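Local structure of lumazine protein (Photobacterium kishitanii, 3A35) at residues T70-L75 and D177-T182; G104-D109 and V120-P125; I138-V143 and I155-P160. The protein serves as an antenna protein that binds a lumazine or flavin chromophore and shifts the light emitted by bacterial luciferase to shorter wavelength. All blocks are in the same frame, centred on the assembly; numbering follows the deposited sequence.

The chain meets residues 70-75 first, in a loop of the N-terminal lumazine-binding repeat. Their partner, 177-182, comes only at the end of the second repeat, so interaction 1 closes a loop of 101 residues. The other two contacts lie within that loop. Interaction 2 closes the hairpin of strands 104-114 and 117-123. Interaction 3 then closes a loop of 11 residues between 138-143 and 155-160. These two follow in series and do not cross. Strand 177-182 lies between strands 104-114 and 137-140, while strand 117-123 lies between 104-114 and 154-160. Interactions 2 and 3 thus both lie within the second repeat, and interaction 1 ties it to the riboflavin-bearing first repeat.

Interaction 1: residues T70-L75 and D177-T182; sequences TTFREL and DVNVET
Asn179 holds CG anti to its carbonyl carbon (chi1 -67°), and Thr71 sets OG1 between its backbone N and carbonyl carbon (chi1 63°). The first carries Asn179 CG toward the loop, the second turns Thr71 OG1 to the amide side. Asn179 OD1 takes the main bond. Thr71 N donates to Asn179 OD1 at 2.9 Å, in the carbonyl plane and on a lone pair, with a C=O...N angle of 145°. Thr70 CA lies 3.2 Å from the same Asn179 OD1. A water joins the other end of the amide to the hydroxyl. The water lies 2.7 Å from Thr71 OG1 and accepts a weak bond from Asn179 ND2 at 3.0 Å. The water sits 3.1 Å above the Phe72 ring plane, over its centre. Asn179 ND2 also donates to Asn45 O, so both ends of the amide are held and its rotation is fixed. Thr71 CG2 packs on Asp177 CB at 3.8 Å. Thr70 touches the bound riboflavin, and its OG1 bonds to Ala66 O. The contact therefore links a residue of the riboflavin pocket to the second lumazine-binding repeat. Phe72 rests on strand 47-55 of the first repeat, and strand 177-182 runs between strands 104-114 and 137-140 of the second.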
loop_
_atom_site.group_PDB
_atom_site.type_symbol
_atom_site.label_atom_id
_atom_site.label_comp_id
_atom_site.label_asym_id
_atom_site.label_seq_id
_atom_site.Cartn_x
_atom_site.Cartn_y
_atom_site.Cartn_z
ATOM N N THR A 70 -8.770 1.436 5.741
ATOM C CA THR A 70 -7.988 0.887 4.593
ATOM C C THR A 70 -8.906 0.337 3.521
ATOM O O THR A 70 -10.131 0.217 3.742
ATOM C CB THR A 70 -7.045 -0.292 5.076
ATOM O OG1 THR A 70 -7.897 -1.328 5.608
ATOM C CG2 THR A 70 -6.075 0.181 6.182
ATOM N N THR A 71 -8.320 -0.064 2.394
ATOM C CA THR A 71 -9.112 -0.598 1.272
ATOM C C THR A 71 -9.482 -2.032 1.405
ATOM O O THR A 71 -10.223 -2.573 0.505
ATOM C CB THR A 71 -8.366 -0.275 -0.033
ATOM O OG1 THR A 71 -7.144 -0.981 0.056
ATOM C CG2 THR A 71 -8.146 1.193 -0.181
ATOM N N PHE A 72 -8.909 -2.770 2.385
ATOM C CA PHE A 72 -9.083 -4.231 2.363
ATOM C C PHE A 72 -10.558 -4.724 2.270
ATOM O O PHE A 72 -10.808 -5.665 1.500
ATOM C CB PHE A 72 -8.474 -4.834 3.594
ATOM C CG PHE A 72 -6.965 -4.768 3.590
ATOM C CD1 PHE A 72 -6.249 -5.615 2.771
ATOM C CD2 PHE A 72 -6.291 -3.835 4.345
ATOM C CE1 PHE A 72 -4.826 -5.548 2.800
ATOM C CE2 PHE A 72 -4.888 -3.765 4.355
ATOM C CZ PHE A 72 -4.161 -4.591 3.564
ATOM N N ARG A 73 -11.451 -3.964 2.872
ATOM C CA ARG A 73 -12.850 -4.414 3.030
ATOM C C ARG A 73 -13.399 -4.615 1.669
ATOM O O ARG A 73 -14.239 -5.592 1.498
ATOM C CB ARG A 73 -13.573 -3.343 3.862
ATOM C CG ARG A 73 -15.122 -3.602 4.101
ATOM C CD ARG A 73 -15.706 -2.631 5.079
ATOM N NE ARG A 73 -15.200 -1.241 4.970
ATOM C CZ ARG A 73 -15.112 -0.402 6.004
ATOM N NH1 ARG A 73 -15.503 -0.842 7.188
ATOM N NH2 ARG A 73 -14.692 0.845 5.859
ATOM N N GLU A 74 -12.973 -3.785 0.704
ATOM C CA GLU A 74 -13.566 -3.828 -0.669
ATOM C C GLU A 74 -12.719 -4.482 -1.656
ATOM O O GLU A 74 -13.065 -4.477 -2.821
ATOM C CB GLU A 74 -13.776 -2.433 -1.192
ATOM C CG GLU A 74 -15.149 -2.025 -1.494
ATOM C CD GLU A 74 -15.667 -1.313 -0.352
ATOM O OE1 GLU A 74 -15.840 -2.049 0.655
ATOM O OE2 GLU A 74 -15.905 -0.057 -0.461
ATOM N N LEU A 75 -11.597 -5.057 -1.285
ATOM C CA LEU A 75 -10.838 -5.752 -2.297
ATOM C C LEU A 75 -11.521 -7.108 -2.642
ATOM O O LEU A 75 -12.375 -7.626 -1.936
ATOM C CB LEU A 75 -9.363 -5.983 -1.804
ATOM C CG LEU A 75 -8.541 -4.713 -1.471
ATOM C CD1 LEU A 75 -7.172 -5.209 -0.992
ATOM C CD2 LEU A 75 -8.462 -3.890 -2.636
ATOM N N ASP A 177 -9.552 3.253 -5.134
ATOM C CA ASP A 177 -9.215 3.564 -3.745
ATOM C C ASP A 177 -7.836 3.078 -3.403
ATOM O O ASP A 177 -7.348 2.062 -3.861
ATOM C CB ASP A 177 -10.201 3.000 -2.764
ATOM C CG ASP A 177 -11.576 3.727 -2.784
ATOM O OD1 ASP A 177 -11.752 4.808 -3.360
ATOM O OD2 ASP A 177 -12.493 3.161 -2.182
ATOM N N VAL A 178 -7.153 3.900 -2.567
ATOM C CA VAL A 178 -5.733 3.630 -2.124
ATOM C C VAL A 178 -5.613 3.912 -0.645
ATOM O O VAL A 178 -6.321 4.723 -0.074
ATOM C CB VAL A 178 -4.756 4.492 -2.921
ATOM C CG1 VAL A 178 -4.764 4.232 -4.383
ATOM C CG2 VAL A 178 -4.971 5.996 -2.657
ATOM N N ASN A 179 -4.650 3.206 -0.039
ATOM C CA ASN A 179 -4.257 3.469 1.381
ATOM C C ASN A 179 -3.239 4.578 1.408
ATOM O O ASN A 179 -2.192 4.493 0.744
ATOM C CB ASN A 179 -3.568 2.231 1.979
ATOM C CG ASN A 179 -4.524 1.041 2.128
ATOM O OD1 ASN A 179 -5.772 1.222 2.272
ATOM N ND2 ASN A 179 -3.989 -0.159 2.229
ATOM N N VAL A 180 -3.536 5.620 2.208
ATOM C CA VAL A 180 -2.536 6.761 2.334
ATOM C C VAL A 180 -1.920 6.764 3.700
ATOM O O VAL A 180 -2.634 6.605 4.751
ATOM C CB VAL A 180 -3.338 8.086 2.076
ATOM C CG1 VAL A 180 -2.377 9.312 2.300
ATOM C CG2 VAL A 180 -4.056 8.096 0.763
ATOM N N GLU A 181 -0.584 6.901 3.688
ATOM C CA GLU A 181 0.165 7.094 4.950
ATOM C C GLU A 181 0.806 8.474 4.789
ATOM O O GLU A 181 1.643 8.717 3.930
ATOM C CB GLU A 181 1.238 6.055 5.271
ATOM C CG GLU A 181 1.914 6.406 6.603
ATOM C CD GLU A 181 2.786 5.420 7.096
ATOM O OE1 GLU A 181 2.918 4.280 6.675
ATOM O OE2 GLU A 181 3.557 5.825 8.033
ATOM N N THR A 182 0.365 9.423 5.628
ATOM C CA THR A 182 1.026 10.732 5.662
ATOM C C THR A 182 2.191 10.659 6.670
ATOM O O THR A 182 2.151 9.949 7.690
ATOM C CB THR A 182 0.056 11.834 6.065
ATOM O OG1 THR A 182 -0.445 11.506 7.362
ATOM C CG2 THR A 182 -1.114 11.887 5.043
HETATM O O HOH W 1 -5.371 -2.616 1.190
#

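Interaction 2: residues G104-D109 and V120-P125; sequences GVATVD and VYIKIP
Asp109 N donates to Tyr121 O at 2.7 Å, the shortest hydrogen bond between the two segments, which belong to an antiparallel beta hairpin. Farther along, Thr107 and Lys123 form a hydrogen-bonded pair. Lys123 N reaches Thr107 O at 2.9 Å. The return bond, from Thr107 N to Lys123 O, is weak at 3.3 Å. Between these bonds, Val108 and Ile122 form a non-hydrogen-bonded pair, and Val108 CA makes a CH...O contact of 3.6 Å with Tyr121 O. Lys123 bends at chi3 (-75°), which brings CE toward Asp109. Lys123 NZ stays 4.2 Å from Asp109 OD1, beyond a salt bridge, and Asp109 has a long, weak ion pair with Lys174. Thr107 OG1, on the same face as Lys123, bonds to Asp177 OD1 of the neighbouring strand. Ala106, Val108 and Ile122 face the apolar interior, with Val108 packing on Val178. Ala106 CB meets Ile122 CG2 at 3.6 Å and Ile124 CD1 at 3.9 Å. Tyr121 lies farther along the hairpin and stacks its ring on Phe156 of strand 154-160. At the other end, where 120-125 leaves its strand, Pro125 sets its ring CG 3.4 Å from Val105 O.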
loop_
_atom_site.group_PDB
_atom_site.type_symbol
_atom_site.label_atom_id
_atom_site.label_comp_id
_atom_site.label_asym_id
_atom_site.label_seq_id
_atom_site.Cartn_x
_atom_site.Cartn_y
_atom_site.Cartn_z
ATOM N N GLY A 104 -5.828 6.771 6.149
ATOM C CA GLY A 104 -7.199 6.561 5.703
ATOM C C GLY A 104 -7.150 6.292 4.202
ATOM O O GLY A 104 -6.073 6.172 3.571
ATOM N N VAL A 105 -8.312 6.099 3.597
ATOM C CA VAL A 105 -8.465 5.846 2.203
ATOM C C VAL A 105 -8.611 7.128 1.419
ATOM O O VAL A 105 -9.327 8.067 1.822
ATOM C CB VAL A 105 -9.643 4.942 2.006
ATOM C CG1 VAL A 105 -9.889 4.672 0.565
ATOM C CG2 VAL A 105 -9.452 3.607 2.632
ATOM N N ALA A 106 -7.999 7.153 0.284
ATOM C CA ALA A 106 -8.248 8.248 -0.753
ATOM C C ALA A 106 -8.536 7.671 -2.095
ATOM O O ALA A 106 -8.522 6.426 -2.290
ATOM C CB ALA A 106 -7.087 9.237 -0.787
ATOM N N THR A 107 -8.797 8.467 -3.161
ATOM C CA THR A 107 -9.302 7.892 -4.394
ATOM C C THR A 107 -8.575 8.536 -5.545
ATOM O O THR A 107 -8.443 9.784 -5.585
ATOM C CB THR A 107 -10.812 8.199 -4.505
ATOM O OG1 THR A 107 -11.450 7.565 -3.400
ATOM C CG2 THR A 107 -11.420 7.603 -5.750
ATOM N N VAL A 108 -8.159 7.768 -6.486
ATOM C CA VAL A 108 -7.422 8.244 -7.704
ATOM C C VAL A 108 -8.421 9.129 -8.501
ATOM O O VAL A 108 -9.483 8.672 -8.934
ATOM C CB VAL A 108 -6.934 7.109 -8.501
ATOM C CG1 VAL A 108 -6.344 7.552 -9.839
ATOM C CG2 VAL A 108 -5.893 6.313 -7.695
ATOM N N ASP A 109 -7.990 10.364 -8.761
ATOM C CA ASP A 109 -8.789 11.321 -9.570
ATOM C C ASP A 109 -8.438 11.091 -11.052
ATOM O O ASP A 109 -9.294 11.316 -11.960
ATOM C CB ASP A 109 -8.408 12.752 -9.203
ATOM C CG ASP A 109 -9.005 13.814 -10.192
ATOM O OD1 ASP A 109 -10.186 14.156 -9.994
ATOM O OD2 ASP A 109 -8.340 14.250 -11.174
ATOM N N VAL A 120 0.137 10.366 -11.109
ATOM C CA VAL A 120 -1.042 9.913 -10.361
ATOM C C VAL A 120 -1.528 11.093 -9.587
ATOM O O VAL A 120 -0.765 11.708 -8.817
ATOM C CB VAL A 120 -0.615 8.718 -9.427
ATOM C CG1 VAL A 120 -1.886 8.315 -8.598
ATOM C CG2 VAL A 120 -0.057 7.544 -10.295
ATOM N N TYR A 121 -2.820 11.354 -9.663
ATOM C CA TYR A 121 -3.553 12.433 -8.988
ATOM C C TYR A 121 -4.581 11.851 -8.057
ATOM O O TYR A 121 -5.446 11.095 -8.505
ATOM C CB TYR A 121 -4.281 13.342 -10.043
ATOM C CG TYR A 121 -3.286 13.937 -11.037
ATOM C CD1 TYR A 121 -2.725 15.180 -10.806
ATOM C CD2 TYR A 121 -2.888 13.235 -12.155
ATOM C CE1 TYR A 121 -1.779 15.746 -11.704
ATOM C CE2 TYR A 121 -1.895 13.736 -13.046
ATOM C CZ TYR A 121 -1.381 14.998 -12.824
ATOM O OH TYR A 121 -0.394 15.472 -13.748
ATOM N N ILE A 122 -4.451 12.180 -6.790
ATOM C CA ILE A 122 -5.212 11.489 -5.780
ATOM C C ILE A 122 -6.046 12.519 -5.044
ATOM O O ILE A 122 -5.486 13.464 -4.532
ATOM C CB ILE A 122 -4.264 10.748 -4.775
ATOM C CG1 ILE A 122 -3.354 9.708 -5.526
ATOM C CG2 ILE A 122 -5.145 10.130 -3.647
ATOM C CD1 ILE A 122 -2.527 8.813 -4.687
ATOM N N LYS A 123 -7.354 12.344 -4.956
ATOM C CA LYS A 123 -8.205 13.278 -4.243
ATOM C C LYS A 123 -8.301 12.883 -2.775
ATOM O O LYS A 123 -8.734 11.728 -2.458
ATOM C CB LYS A 123 -9.604 13.361 -4.895
ATOM C CG LYS A 123 -10.461 14.417 -4.289
ATOM C CD LYS A 123 -11.816 14.562 -5.081
ATOM C CE LYS A 123 -11.551 15.283 -6.391
ATOM N NZ LYS A 123 -12.795 15.704 -7.129
ATOM N N ILE A 124 -8.030 13.809 -1.862
ATOM C CA ILE A 124 -7.934 13.547 -0.438
ATOM C C ILE A 124 -9.302 13.891 0.158
ATOM O O ILE A 124 -9.778 15.029 -0.092
ATOM C CB ILE A 124 -6.770 14.328 0.189
ATOM C CG1 ILE A 124 -5.395 13.970 -0.480
ATOM C CG2 ILE A 124 -6.797 14.162 1.736
ATOM C CD1 ILE A 124 -4.905 12.451 -0.546
ATOM N N PRO A 125 -10.030 12.969 0.797
ATOM C CA PRO A 125 -11.344 13.389 1.327
ATOM C C PRO A 125 -11.136 14.293 2.547
ATOM O O PRO A 125 -10.010 14.354 3.074
ATOM C CB PRO A 125 -12.027 12.081 1.692
ATOM C CG PRO A 125 -10.886 11.117 1.878
ATOM C CD PRO A 125 -9.762 11.527 1.027
#

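Interaction 3: residues I138-V143 and I155-P160; sequences IGINGV and IFINYP
Ile140 lays its CG1 against the Tyr159 hydroxyl, with Ile140 CG1 3.4 Å from Tyr159 OH, and the two side chains cross at about a right angle. Ile140 and Ile157 reach toward each other tip to tip, with Ile140 CG1 3.7 Å from Ile157 CD1. Ile157 CD1 also touches Ile138 CG2, at 3.8 Å, so one methyl serves both isoleucines of strand 138-140. In Ile138, CG1 is anti to the backbone N (chi1 -169°), and an extended chi2 of 166° carries CD1 toward Ile155. There the two CD1 methyls of Ile138 and Ile155 meet tip to tip at 3.4 Å, closer than usual for carbon atoms, so the packing is tight. Val143 CG1 approaches Tyr159 CE1 at an oblique angle. Within its own strand, Ile157 CG2 covers one face of the Tyr159 ring, offset toward the rim. No direct hydrogen bond spans the two segments. A water does so instead. The water donates to Val143 O at 2.8 Å and lies 2.7 Å from Tyr159 OH, so the hydroxyl has a polar partner amid the isoleucines. Val143 ends a type I' turn that starts at Ile140. Two backbone bonds between these residues close the turn, with Asn141 and Gly142 at its corner. The strand directions differ by 77°, and side chains and one water bridge the distance, with no backbone pairing. This is core packing between two strands that are not sheet neighbours, consistent with the inside of the beta barrel of a lumazine-binding repeat. Strand 137-140 pairs with strands 177-182 and 143-146, from which His145 meets the Tyr159 ring edge-to-face. Strand 154-160 pairs with strands 117-123 and 149-151, and Ile122 packs on both Ile140 and Ile155.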
loop_
_atom_site.group_PDB
_atom_site.type_symbol
_atom_site.label_atom_id
_atom_site.label_comp_id
_atom_site.label_asym_id
_atom_site.label_seq_id
_atom_site.Cartn_x
_atom_site.Cartn_y
_atom_site.Cartn_z
ATOM N N ILE A 138 4.947 10.933 0.797
ATOM C CA ILE A 138 3.651 10.358 1.185
ATOM C C ILE A 138 3.785 8.882 0.752
ATOM O O ILE A 138 4.382 8.502 -0.243
ATOM C CB ILE A 138 2.511 11.070 0.505
ATOM C CG1 ILE A 138 1.141 10.654 1.118
ATOM C CG2 ILE A 138 2.441 10.885 -1.010
ATOM C CD1 ILE A 138 0.041 11.596 0.678
ATOM N N GLY A 139 3.087 8.043 1.530
ATOM C CA GLY A 139 2.912 6.589 1.162
ATOM C C GLY A 139 1.535 6.366 0.512
ATOM O O GLY A 139 0.522 6.696 1.088
ATOM N N ILE A 140 1.590 5.737 -0.652
ATOM C CA ILE A 140 0.341 5.367 -1.389
ATOM C C ILE A 140 0.499 3.838 -1.596
ATOM O O ILE A 140 1.414 3.370 -2.292
ATOM C CB ILE A 140 0.240 6.034 -2.778
ATOM C CG1 ILE A 140 0.187 7.582 -2.588
ATOM C CG2 ILE A 140 -0.976 5.450 -3.479
ATOM C CD1 ILE A 140 -0.970 8.045 -1.817
ATOM N N ASN A 141 -0.416 3.074 -0.962
ATOM C CA ASN A 141 -0.275 1.631 -0.996
ATOM C C ASN A 141 1.112 1.062 -0.678
ATOM O O ASN A 141 1.513 0.028 -1.222
ATOM C CB ASN A 141 -0.776 1.034 -2.325
ATOM C CG ASN A 141 -2.243 1.125 -2.606
ATOM O OD1 ASN A 141 -2.590 0.783 -3.847
ATOM N ND2 ASN A 141 -3.056 1.370 -1.684
ATOM N N GLY A 142 1.789 1.796 0.227
ATOM C CA GLY A 142 3.090 1.287 0.626
ATOM C C GLY A 142 4.240 1.768 -0.231
ATOM O O GLY A 142 5.407 1.390 0.034
ATOM N N VAL A 143 3.984 2.558 -1.285
ATOM C CA VAL A 143 5.094 3.177 -2.064
ATOM C C VAL A 143 5.279 4.591 -1.522
ATOM O O VAL A 143 4.395 5.421 -1.482
ATOM C CB VAL A 143 4.621 3.263 -3.491
ATOM C CG1 VAL A 143 5.714 3.995 -4.357
ATOM C CG2 VAL A 143 4.363 1.857 -4.095
ATOM N N ILE A 155 -3.644 15.673 -4.679
ATOM C CA ILE A 155 -2.174 15.565 -4.618
ATOM C C ILE A 155 -1.643 14.906 -5.886
ATOM O O ILE A 155 -2.216 13.901 -6.352
ATOM C CB ILE A 155 -1.690 14.832 -3.320
ATOM C CG1 ILE A 155 -2.143 13.408 -3.232
ATOM C CG2 ILE A 155 -2.088 15.610 -2.106
ATOM C CD1 ILE A 155 -1.251 12.610 -2.333
ATOM N N PHE A 156 -0.606 15.437 -6.510
ATOM C CA PHE A 156 -0.004 14.953 -7.689
ATOM C C PHE A 156 1.313 14.326 -7.341
ATOM O O PHE A 156 2.224 14.953 -6.775
ATOM C CB PHE A 156 0.108 16.093 -8.708
ATOM C CG PHE A 156 1.031 15.872 -9.794
ATOM C CD1 PHE A 156 1.186 14.625 -10.423
ATOM C CD2 PHE A 156 1.730 16.965 -10.337
ATOM C CE1 PHE A 156 2.051 14.405 -11.507
ATOM C CE2 PHE A 156 2.613 16.787 -11.378
ATOM C CZ PHE A 156 2.779 15.519 -12.020
ATOM N N ILE A 157 1.467 13.040 -7.615
ATOM C CA ILE A 157 2.680 12.316 -7.441
ATOM C C ILE A 157 3.191 11.831 -8.768
ATOM O O ILE A 157 2.482 11.264 -9.564
ATOM C CB ILE A 157 2.506 11.082 -6.511
ATOM C CG1 ILE A 157 1.948 11.585 -5.189
ATOM C CG2 ILE A 157 3.947 10.477 -6.197
ATOM C CD1 ILE A 157 1.093 10.633 -4.516
ATOM N N ASN A 158 4.478 12.126 -9.051
ATOM C CA ASN A 158 4.994 11.850 -10.371
ATOM C C ASN A 158 6.042 10.743 -10.190
ATOM O O ASN A 158 7.191 10.976 -9.721
ATOM C CB ASN A 158 5.620 13.169 -10.901
ATOM C CG ASN A 158 6.211 12.998 -12.229
ATOM O OD1 ASN A 158 6.403 11.934 -12.717
ATOM N ND2 ASN A 158 6.523 14.154 -12.861
ATOM N N TYR A 159 5.581 9.524 -10.457
ATOM C CA TYR A 159 6.392 8.335 -10.259
ATOM C C TYR A 159 7.219 7.981 -11.499
ATOM O O TYR A 159 6.709 8.184 -12.598
ATOM C CB TYR A 159 5.495 7.126 -9.971
ATOM C CG TYR A 159 4.692 7.199 -8.675
ATOM C CD1 TYR A 159 5.342 6.962 -7.417
ATOM C CD2 TYR A 159 3.359 7.477 -8.732
ATOM C CE1 TYR A 159 4.594 6.993 -6.243
ATOM C CE2 TYR A 159 2.547 7.484 -7.564
ATOM C CZ TYR A 159 3.211 7.273 -6.354
ATOM O OH TYR A 159 2.338 7.377 -5.251
ATOM N N PRO A 160 8.374 7.354 -11.327
ATOM C CA PRO A 160 9.027 6.794 -12.508
ATOM C C PRO A 160 8.129 5.662 -13.009
ATOM O O PRO A 160 7.658 4.846 -12.205
ATOM C CB PRO A 160 10.306 6.191 -11.961
ATOM C CG PRO A 160 10.227 6.155 -10.392
ATOM C CD PRO A 160 9.036 6.991 -10.029
HETATM O O HOH W 2 3.835 7.649 -3.038
#